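Local coordinates for malonate decarboxylase acyl carrier protein (PDB 5VIT) that probably serves as the acyl carrier subunit of malonate decarboxylase, carrying acetyl and malonyl groups as thioesters on a phosphoribosyl dephospho-coenzyme A prosthetic group, at residues 11-16 against 35-40; 17-22 against 29-34; 41-46 against 72-77. One frame throughout, in Å; residues are numbered along the deposited sequence.

Contact 1. Residues 11-16 against 35-40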
loop_
_atom_site.group_PDB
_atom_site.type_symbol
_atom_site.label_atom_id
_atom_site.label_comp_id
_atom_site.label_asym_id
_atom_site.label_seq_id
_atom_site.Cartn_x
_atom_site.Cartn_y
_atom_site.Cartn_z
ATOM N N GLY B 11 9.114 -24.060 -9.166
ATOM C CA GLY B 11 9.614 -24.153 -10.521
ATOM C C GLY B 11 10.905 -24.941 -10.566
ATOM O O GLY B 11 11.005 -26.021 -9.978
ATOM N N GLN B 12 11.891 -24.392 -11.267
ATOM C CA GLN B 12 13.186 -25.034 -11.436
ATOM C C GLN B 12 14.031 -24.820 -10.179
ATOM O O GLN B 12 13.823 -23.852 -9.448
ATOM C CB GLN B 12 13.885 -24.472 -12.682
ATOM C CG GLN B 12 14.251 -25.505 -13.746
ATOM C CD GLN B 12 13.158 -26.537 -14.020
ATOM O OE1 GLN B 12 13.112 -27.595 -13.389
ATOM N NE2 GLN B 12 12.294 -26.244 -14.976
ATOM N N PRO B 13 14.975 -25.730 -9.902
ATOM C CA PRO B 13 15.784 -25.507 -8.698
ATOM C C PRO B 13 16.515 -24.168 -8.713
ATOM O O PRO B 13 17.127 -23.802 -9.727
ATOM C CB PRO B 13 16.786 -26.670 -8.719
ATOM C CG PRO B 13 16.654 -27.295 -10.074
ATOM C CD PRO B 13 15.265 -27.030 -10.528
ATOM N N GLY B 14 16.444 -23.445 -7.593
ATOM C CA GLY B 14 17.292 -22.280 -7.396
ATOM C C GLY B 14 18.709 -22.803 -7.493
ATOM O O GLY B 14 18.925 -24.020 -7.421
ATOM N N ARG B 15 19.698 -21.941 -7.667
ATOM C CA ARG B 15 21.007 -22.530 -7.892
ATOM C C ARG B 15 22.100 -22.011 -6.962
ATOM O O ARG B 15 23.178 -22.597 -6.887
ATOM C CB ARG B 15 21.412 -22.370 -9.359
ATOM C CG ARG B 15 22.114 -21.077 -9.751
ATOM C CD ARG B 15 21.958 -20.836 -11.259
ATOM N NE ARG B 15 20.925 -19.847 -11.572
ATOM C CZ ARG B 15 20.605 -19.458 -12.803
ATOM N NH1 ARG B 15 21.207 -20.005 -13.850
ATOM N NH2 ARG B 15 19.661 -18.543 -12.990
ATOM N N GLY B 16 21.818 -20.964 -6.201
ATOM C CA GLY B 16 22.734 -20.589 -5.140
ATOM C C GLY B 16 22.322 -21.205 -3.813
ATOM O O GLY B 16 21.375 -21.988 -3.754
ATOM N N GLY B 35 16.647 -27.171 -4.484
ATOM C CA GLY B 35 15.758 -28.294 -4.244
ATOM C C GLY B 35 15.455 -29.165 -5.457
ATOM O O GLY B 35 16.170 -29.123 -6.459
ATOM N N GLN B 36 14.385 -29.953 -5.349
ATOM C CA GLN B 36 13.913 -30.836 -6.421
ATOM C C GLN B 36 12.834 -30.165 -7.260
ATOM O O GLN B 36 11.831 -29.710 -6.708
ATOM C CB GLN B 36 13.376 -32.149 -5.823
ATOM C CG GLN B 36 14.454 -32.935 -5.097
ATOM C CD GLN B 36 15.627 -33.222 -6.025
ATOM O OE1 GLN B 36 15.445 -33.700 -7.150
ATOM N NE2 GLN B 36 16.823 -32.832 -5.599
ATOM N N PRO B 37 13.031 -30.114 -8.590
ATOM C CA PRO B 37 12.173 -29.346 -9.512
ATOM C C PRO B 37 10.669 -29.581 -9.295
ATOM O O PRO B 37 10.254 -30.705 -8.997
ATOM C CB PRO B 37 12.621 -29.824 -10.903
ATOM C CG PRO B 37 13.559 -30.971 -10.663
ATOM C CD PRO B 37 14.120 -30.804 -9.297
ATOM N N GLY B 38 9.880 -28.509 -9.407
ATOM C CA GLY B 38 8.457 -28.573 -9.139
ATOM C C GLY B 38 8.060 -28.526 -7.666
ATOM O O GLY B 38 6.870 -28.430 -7.347
ATOM N N LYS B 39 9.044 -28.580 -6.767
ATOM C CA LYS B 39 8.756 -28.739 -5.345
ATOM C C LYS B 39 9.592 -27.837 -4.414
ATOM O O LYS B 39 10.800 -27.678 -4.579
ATOM C CB LYS B 39 8.957 -30.200 -4.958
ATOM C CG LYS B 39 8.252 -30.599 -3.695
ATOM C CD LYS B 39 8.631 -32.013 -3.278
ATOM C CE LYS B 39 8.218 -33.032 -4.315
ATOM N NZ LYS B 39 8.463 -34.407 -3.804
ATOM N N LEU B 40 8.927 -27.243 -3.437
ATOM C CA LEU B 40 9.595 -26.464 -2.406
ATOM C C LEU B 40 9.311 -27.112 -1.069
ATOM O O LEU B 40 8.154 -27.142 -0.633
ATOM C CB LEU B 40 9.105 -25.024 -2.402
ATOM C CG LEU B 40 9.627 -24.125 -1.282
ATOM C CD1 LEU B 40 11.040 -23.650 -1.570
ATOM C CD2 LEU B 40 8.702 -22.945 -1.114
#

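Contact 2. Residues 17-22 against 29-34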
loop_
_atom_site.group_PDB
_atom_site.type_symbol
_atom_site.label_atom_id
_atom_site.label_comp_id
_atom_site.label_asym_id
_atom_site.label_seq_id
_atom_site.Cartn_x
_atom_site.Cartn_y
_atom_site.Cartn_z
ATOM N N ARG B 17 23.047 -20.857 -2.754
ATOM C CA ARG B 17 22.656 -21.198 -1.388
ATOM C C ARG B 17 22.644 -19.913 -0.557
ATOM O O ARG B 17 23.326 -18.947 -0.906
ATOM C CB ARG B 17 23.624 -22.190 -0.760
ATOM C CG ARG B 17 24.892 -21.474 -0.427
ATOM C CD ARG B 17 25.896 -22.260 0.339
ATOM N NE ARG B 17 25.886 -23.679 0.077
ATOM C CZ ARG B 17 26.758 -24.495 0.656
ATOM N NH1 ARG B 17 27.671 -23.988 1.476
ATOM N NH2 ARG B 17 26.732 -25.794 0.406
ATOM N N ALA B 18 21.878 -19.886 0.533
ATOM C CA ALA B 18 21.934 -18.727 1.419
ATOM C C ALA B 18 21.593 -19.052 2.864
ATOM O O ALA B 18 20.789 -19.930 3.159
ATOM C CB ALA B 18 21.009 -17.602 0.901
ATOM N N LEU B 19 22.220 -18.318 3.766
ATOM C CA LEU B 19 21.862 -18.376 5.167
ATOM C C LEU B 19 21.541 -16.967 5.657
ATOM O O LEU B 19 22.352 -16.056 5.509
ATOM C CB LEU B 19 22.985 -18.973 6.004
ATOM C CG LEU B 19 22.733 -18.626 7.479
ATOM C CD1 LEU B 19 22.045 -19.756 8.240
ATOM C CD2 LEU B 19 23.995 -18.160 8.152
ATOM N N VAL B 20 20.371 -16.789 6.256
ATOM C CA VAL B 20 20.000 -15.478 6.769
ATOM C C VAL B 20 19.550 -15.627 8.214
ATOM O O VAL B 20 18.948 -16.629 8.572
ATOM C CB VAL B 20 18.885 -14.822 5.913
ATOM C CG1 VAL B 20 18.302 -13.619 6.612
ATOM C CG2 VAL B 20 19.439 -14.396 4.574
ATOM N N GLY B 21 19.877 -14.655 9.054
ATOM C CA GLY B 21 19.323 -14.626 10.387
ATOM C C GLY B 21 20.137 -15.329 11.435
ATOM O O GLY B 21 21.301 -15.667 11.236
ATOM N N CYS B 22 19.493 -15.574 12.562
ATOM C CA CYS B 22 20.174 -16.050 13.744
ATOM C C CYS B 22 19.124 -16.588 14.720
ATOM O O CYS B 22 17.996 -16.096 14.742
ATOM C CB CYS B 22 20.983 -14.904 14.343
ATOM S SG CYS B 22 21.690 -15.225 15.890
ATOM N N GLU B 29 16.784 -18.154 12.017
ATOM C CA GLU B 29 17.681 -18.277 10.871
ATOM C C GLU B 29 16.985 -19.075 9.783
ATOM O O GLU B 29 16.120 -19.892 10.069
ATOM C CB GLU B 29 19.005 -18.949 11.246
ATOM C CG GLU B 29 18.876 -20.450 11.535
ATOM C CD GLU B 29 20.202 -21.096 11.948
ATOM O OE1 GLU B 29 20.204 -22.315 12.248
ATOM O OE2 GLU B 29 21.242 -20.390 11.971
ATOM N N VAL B 30 17.359 -18.836 8.533
ATOM C CA VAL B 30 16.778 -19.566 7.426
ATOM C C VAL B 30 17.902 -20.060 6.513
ATOM O O VAL B 30 18.732 -19.273 6.052
ATOM C CB VAL B 30 15.761 -18.693 6.629
ATOM C CG1 VAL B 30 15.209 -19.463 5.457
ATOM C CG2 VAL B 30 14.606 -18.244 7.531
ATOM N N LEU B 31 17.941 -21.370 6.288
ATOM C CA LEU B 31 18.880 -21.968 5.340
ATOM C C LEU B 31 18.138 -22.197 4.035
ATOM O O LEU B 31 17.037 -22.745 4.044
ATOM C CB LEU B 31 19.434 -23.300 5.857
ATOM C CG LEU B 31 20.398 -23.471 7.040
ATOM C CD1 LEU B 31 21.808 -23.115 6.631
ATOM C CD2 LEU B 31 19.965 -22.710 8.287
ATOM N N LEU B 32 18.713 -21.779 2.918
ATOM C CA LEU B 32 18.070 -21.996 1.629
ATOM C C LEU B 32 19.052 -22.639 0.658
ATOM O O LEU B 32 20.105 -22.071 0.381
ATOM C CB LEU B 32 17.527 -20.679 1.049
ATOM C CG LEU B 32 16.618 -19.836 1.947
ATOM C CD1 LEU B 32 17.418 -18.780 2.747
ATOM C CD2 LEU B 32 15.531 -19.194 1.116
ATOM N N GLU B 33 18.692 -23.823 0.154
ATOM C CA GLU B 33 19.547 -24.611 -0.746
ATOM C C GLU B 33 18.748 -25.122 -1.948
ATOM O O GLU B 33 17.528 -25.283 -1.861
ATOM C CB GLU B 33 20.171 -25.808 -0.016
ATOM C CG GLU B 33 20.962 -25.482 1.252
ATOM C CD GLU B 33 21.418 -26.747 2.005
ATOM O OE1 GLU B 33 22.338 -27.428 1.514
ATOM O OE2 GLU B 33 20.843 -27.064 3.073
ATOM N N PRO B 34 19.432 -25.393 -3.070
ATOM C CA PRO B 34 18.680 -25.854 -4.243
ATOM C C PRO B 34 17.867 -27.111 -3.952
ATOM O O PRO B 34 18.329 -27.989 -3.230
ATOM C CB PRO B 34 19.773 -26.118 -5.293
ATOM C CG PRO B 34 21.075 -26.040 -4.571
ATOM C CD PRO B 34 20.862 -25.188 -3.367
HETATM O O HOH W 1 24.347 -26.579 0.445
HETATM O O HOH W 2 22.551 -17.958 12.111
#

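Contact 3. Residues 41-46 against 72-77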
loop_
_atom_site.group_PDB
_atom_site.type_symbol
_atom_site.label_atom_id
_atom_site.label_comp_id
_atom_site.label_asym_id
_atom_site.label_seq_id
_atom_site.Cartn_x
_atom_site.Cartn_y
_atom_site.Cartn_z
ATOM N N SER B 41 10.355 -27.641 -0.433
ATOM C CA SER B 41 10.208 -28.332 0.851
ATOM C C SER B 41 10.705 -27.461 1.988
ATOM O O SER B 41 11.838 -27.007 1.965
ATOM C CB SER B 41 10.974 -29.664 0.851
ATOM O OG SER B 41 10.352 -30.612 0.005
ATOM N N ILE B 42 9.858 -27.247 2.987
ATOM C CA ILE B 42 10.207 -26.383 4.107
ATOM C C ILE B 42 10.070 -27.127 5.422
ATOM O O ILE B 42 9.028 -27.726 5.714
ATOM C CB ILE B 42 9.326 -25.121 4.161
ATOM C CG1 ILE B 42 9.442 -24.318 2.857
ATOM C CG2 ILE B 42 9.694 -24.275 5.377
ATOM C CD1 ILE B 42 8.387 -23.228 2.698
ATOM N N GLN B 43 11.145 -27.097 6.197
ATOM C CA GLN B 43 11.156 -27.631 7.546
ATOM C C GLN B 43 11.243 -26.468 8.529
ATOM O O GLN B 43 12.100 -25.597 8.375
ATOM C CB GLN B 43 12.337 -28.572 7.728
ATOM C CG GLN B 43 12.328 -29.336 9.010
ATOM C CD GLN B 43 11.706 -30.696 8.841
ATOM O OE1 GLN B 43 11.026 -30.972 7.837
ATOM N NE2 GLN B 43 11.964 -31.577 9.803
ATOM N N VAL B 44 10.357 -26.444 9.519
ATOM C CA VAL B 44 10.379 -25.398 10.538
ATOM C C VAL B 44 10.543 -26.012 11.914
ATOM O O VAL B 44 9.795 -26.913 12.299
ATOM C CB VAL B 44 9.083 -24.529 10.552
ATOM C CG1 VAL B 44 9.110 -23.541 11.722
ATOM C CG2 VAL B 44 8.892 -23.790 9.240
ATOM N N GLN B 45 11.528 -25.521 12.653
ATOM C CA GLN B 45 11.645 -25.829 14.067
ATOM C C GLN B 45 11.423 -24.532 14.811
ATOM O O GLN B 45 12.128 -23.540 14.564
ATOM C CB GLN B 45 13.005 -26.423 14.387
ATOM C CG GLN B 45 12.928 -27.778 15.001
ATOM C CD GLN B 45 14.260 -28.497 14.978
ATOM O OE1 GLN B 45 15.258 -27.968 14.484
ATOM N NE2 GLN B 45 14.280 -29.719 15.504
ATOM N N THR B 46 10.430 -24.515 15.696
ATOM C CA THR B 46 10.034 -23.267 16.338
ATOM C C THR B 46 9.807 -23.498 17.828
ATOM O O THR B 46 9.365 -24.561 18.235
ATOM C CB THR B 46 8.748 -22.649 15.662
ATOM O OG1 THR B 46 8.440 -21.380 16.252
ATOM C CG2 THR B 46 7.539 -23.575 15.817
ATOM N N LEU B 72 15.266 -26.161 -0.920
ATOM C CA LEU B 72 15.186 -26.836 0.366
ATOM C C LEU B 72 15.362 -25.752 1.407
ATOM O O LEU B 72 16.381 -25.062 1.423
ATOM C CB LEU B 72 16.265 -27.910 0.509
ATOM C CG LEU B 72 15.977 -29.349 0.077
ATOM C CD1 LEU B 72 15.075 -29.399 -1.121
ATOM C CD2 LEU B 72 17.266 -30.094 -0.211
ATOM N N ILE B 73 14.354 -25.565 2.250
ATOM C CA ILE B 73 14.418 -24.479 3.213
ATOM C C ILE B 73 14.329 -25.055 4.596
ATOM O O ILE B 73 13.405 -25.807 4.919
ATOM C CB ILE B 73 13.303 -23.435 3.002
ATOM C CG1 ILE B 73 13.531 -22.670 1.696
ATOM C CG2 ILE B 73 13.265 -22.444 4.168
ATOM C CD1 ILE B 73 12.544 -21.533 1.474
ATOM N N ASP B 74 15.325 -24.719 5.401
ATOM C CA ASP B 74 15.353 -25.137 6.790
ATOM C C ASP B 74 15.291 -23.898 7.690
ATOM O O ASP B 74 16.109 -22.975 7.577
ATOM C CB ASP B 74 16.602 -25.966 7.064
ATOM C CG ASP B 74 16.409 -26.958 8.188
ATOM O OD1 ASP B 74 15.436 -26.808 8.971
ATOM O OD2 ASP B 74 17.248 -27.879 8.299
ATOM N N ILE B 75 14.299 -23.877 8.568
ATOM C CA ILE B 75 14.070 -22.730 9.426
ATOM C C ILE B 75 14.250 -23.121 10.882
ATOM O O ILE B 75 13.742 -24.159 11.315
ATOM C CB ILE B 75 12.661 -22.148 9.206
ATOM C CG1 ILE B 75 12.571 -21.488 7.831
ATOM C CG2 ILE B 75 12.303 -21.164 10.309
ATOM C CD1 ILE B 75 11.184 -21.078 7.454
ATOM N N HIS B 76 14.995 -22.302 11.626
ATOM C CA HIS B 76 15.117 -22.466 13.072
ATOM C C HIS B 76 14.659 -21.182 13.707
ATOM O O HIS B 76 15.365 -20.169 13.662
ATOM C CB HIS B 76 16.560 -22.811 13.487
ATOM C CG HIS B 76 17.098 -24.046 12.828
ATOM N ND1 HIS B 76 18.261 -24.050 12.086
ATOM C CD2 HIS B 76 16.625 -25.318 12.795
ATOM C CE1 HIS B 76 18.484 -25.269 11.625
ATOM N NE2 HIS B 76 17.501 -26.055 12.033
ATOM N N ASP B 77 13.461 -21.226 14.280
ATOM C CA ASP B 77 12.819 -20.050 14.840
ATOM C C ASP B 77 12.720 -20.056 16.366
ATOM O O ASP B 77 12.264 -21.024 16.976
ATOM C CB ASP B 77 11.411 -19.888 14.260
ATOM C CG ASP B 77 10.609 -18.861 15.017
ATOM O OD1 ASP B 77 10.805 -17.668 14.744
ATOM O OD2 ASP B 77 9.809 -19.232 15.906
#

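Contact 1. Residues 11-16 against 35-40
Gly11 meets Gly38 in a loop-to-turn contact at one end of the sheet. Residues 11-16 belong to the loop that leaves strand 2-9 and leads to strand 18-21. Residues 35-40 hold the turn after strand 27-34 and the first two residues of strand 39-46. Gln36 to Lys39 form a type II beta turn with Pro37 and Gly38 at its two central positions. Gly38 has a positive phi (80°), which a glycine adopts easily. The turn presents the N-H of Gly38 to the loop. Gly38 N donates to Gly11 O at 2.8 Å in a nearly straight bond (173° at the hydrogen). The same oxygen also takes a C-H contact from Pro37 CA, at 3.6 Å from Gly11 O.

Beside this bond, Pro13 and Pro37 bury the most surface. Their rings cross at a slant, with Pro13 CD 3.9 Å from Pro37 CB. Pro13 CB lies 3.4 Å from Gly35 O. Gln12 starts away from the turn, but the bend at chi2 (43°) turns CD back, and Gln12 OE1 lies 3.4 Å from Pro37 CB. Around the contact, Gln12, Gly14 and Gly35 each form a backbone hydrogen bond with Ala70, so Ala70 bridges the loop and the residue just before the turn. Gln12 also packs on a polar side chain of another protein chain.

Across the two segments, one backbone hydrogen bond is the polar link. The rest is close carbon-oxygen and carbon-carbon packing. Loop and turn are thus joined by one straight backbone bond together with the packing of two prolines.

Contact 2. Residues 17-22 against 29-34
Leu19 holds CG anti to its backbone N (chi1 163°), while Leu31 holds CG beside its own N and anti to the carbonyl carbon (chi1 -69°). The two side chains lie side by side and point the same way. Leu19 CD1 sits 3.6 Å from Leu31 CD2. They pair in an antiparallel beta hairpin of strands 18-21 and 27-34; residues 18-21 and 29-34 run at 170° to each other. The loop of this hairpin carries Ser25, the predicted attachment site of the prosthetic group, which is not modified in this structure.

Leu19 and Leu31 form a non-hydrogen-bonded pair. The pairs beside it, Ala18 with Leu32 and Val20 with Val30, are hydrogen-bonded and close the ladder with four bonds. The shortest is Val30 N to Val20 O, 2.7 Å. Ala18, Val20, Val30 and Leu32 turn to the other face of the sheet. There Leu32 CD1 lies 3.6 Å from Ala18 O and 4.2 Å from Ala18 CB. Helix 82-96 covers this face, with Ile96 on Ala18 and Leu32, and Gln91 and Glu95 on Val20. Val30 packs on Ile73 and Ile75 of strand 71-78, and all four are buried.

At the loop end the strands draw together, and the CA atoms of Gly21 and Glu29 are 4.0 Å apart. A side chain on Gly21 would run into Glu29 CA. Glu29 CB lies 3.5 Å from Val20 O. The Glu29 carboxylate is held at both oxygens. Glu29 OE1 is hydrogen-bonded to His76 ND1, and a water donates to Glu29 OE2 and to Gly21 O, at 2.8 Å from each.

Contact 3. Residues 41-46 against 72-77
Near the C-terminal ends of strands 39-46 and 71-78, Thr46 and Asp77 are joined by a side-chain hydrogen bond. OG1 of Thr46 is anti to its backbone N (chi1 -176°), and so is CG of Asp77 (chi1 168°). Both lie on one face of the sheet, side by side and pointing the same way. Thr46 OG1 donates to Asp77 OD2 at 2.6 Å, on the anti side of the carboxylate. OD2 also accepts from Gly79 N, and OD1 from Ala80 N, so the buried carboxylate fastens the chain just after its strand. An alanine in place of Asp77 would probably leave the Thr46 hydroxyl without its acceptor and the N-H groups of Gly79 and Ala80 without theirs.

On the same face, Ile42, Val44, Ile73 and Ile75 form the apolar part. Ile42 and Ile73 run side by side, with Ile42 CG1 4.0 Å from Ile73 CB. The extended branch of Ile75 carries CD1 to two partners. Ile75 CD1 lies 4.0 Å from Val44 CG2 and 4.1 Å from Ile42 CG2. Phe59 of helix 52-62 packs on Ile42 and Ile75, and Trp55 on Val44 and Asp77.

The other face is more polar. Gln45 and His76, which is held by Glu29, lie alongside each other, their amide and ring planes 40° apart. Gln45 OE1 comes to the ring edge, near its plane, 3.4 Å from His76 CD2. Gln43 CB is 3.8 Å from Asp74 OD1, while Gln43 OE1 bonds to Ser5.

Five backbone hydrogen bonds join residues 41-46 to 72-77. Ile73 and Ile75 each use both N and O. This is the parallel ladder of a beta-alpha-beta unit, strand 39-46, helix 52-62 and strand 71-78.

Overall arrangement
All three contacts reach one mixed sheet, contact 1 through the start of strand 39-46. The strand order is 2-9, 39-46, 71-78, 27-34, 18-21. Contacts 2 and 3 have centres about 10 Å apart, and strands 27-34 and 71-78 are neighbours. A probable backbone hydrogen bond, Glu33 O to Leu72 N at 2.6 Å, joins them. Contact 1 lies at one end of the sheet, its centre about 15 Å from that of contact 2 and 16 Å from that of contact 3. It touches both: Gly16 O is 3.3 Å from Pro34 CD, and Gly35 CA is 3.4 Å from Leu72 CD1. The loop with the predicted prosthetic-group site meets strand 27-34 at the end away from contact 1.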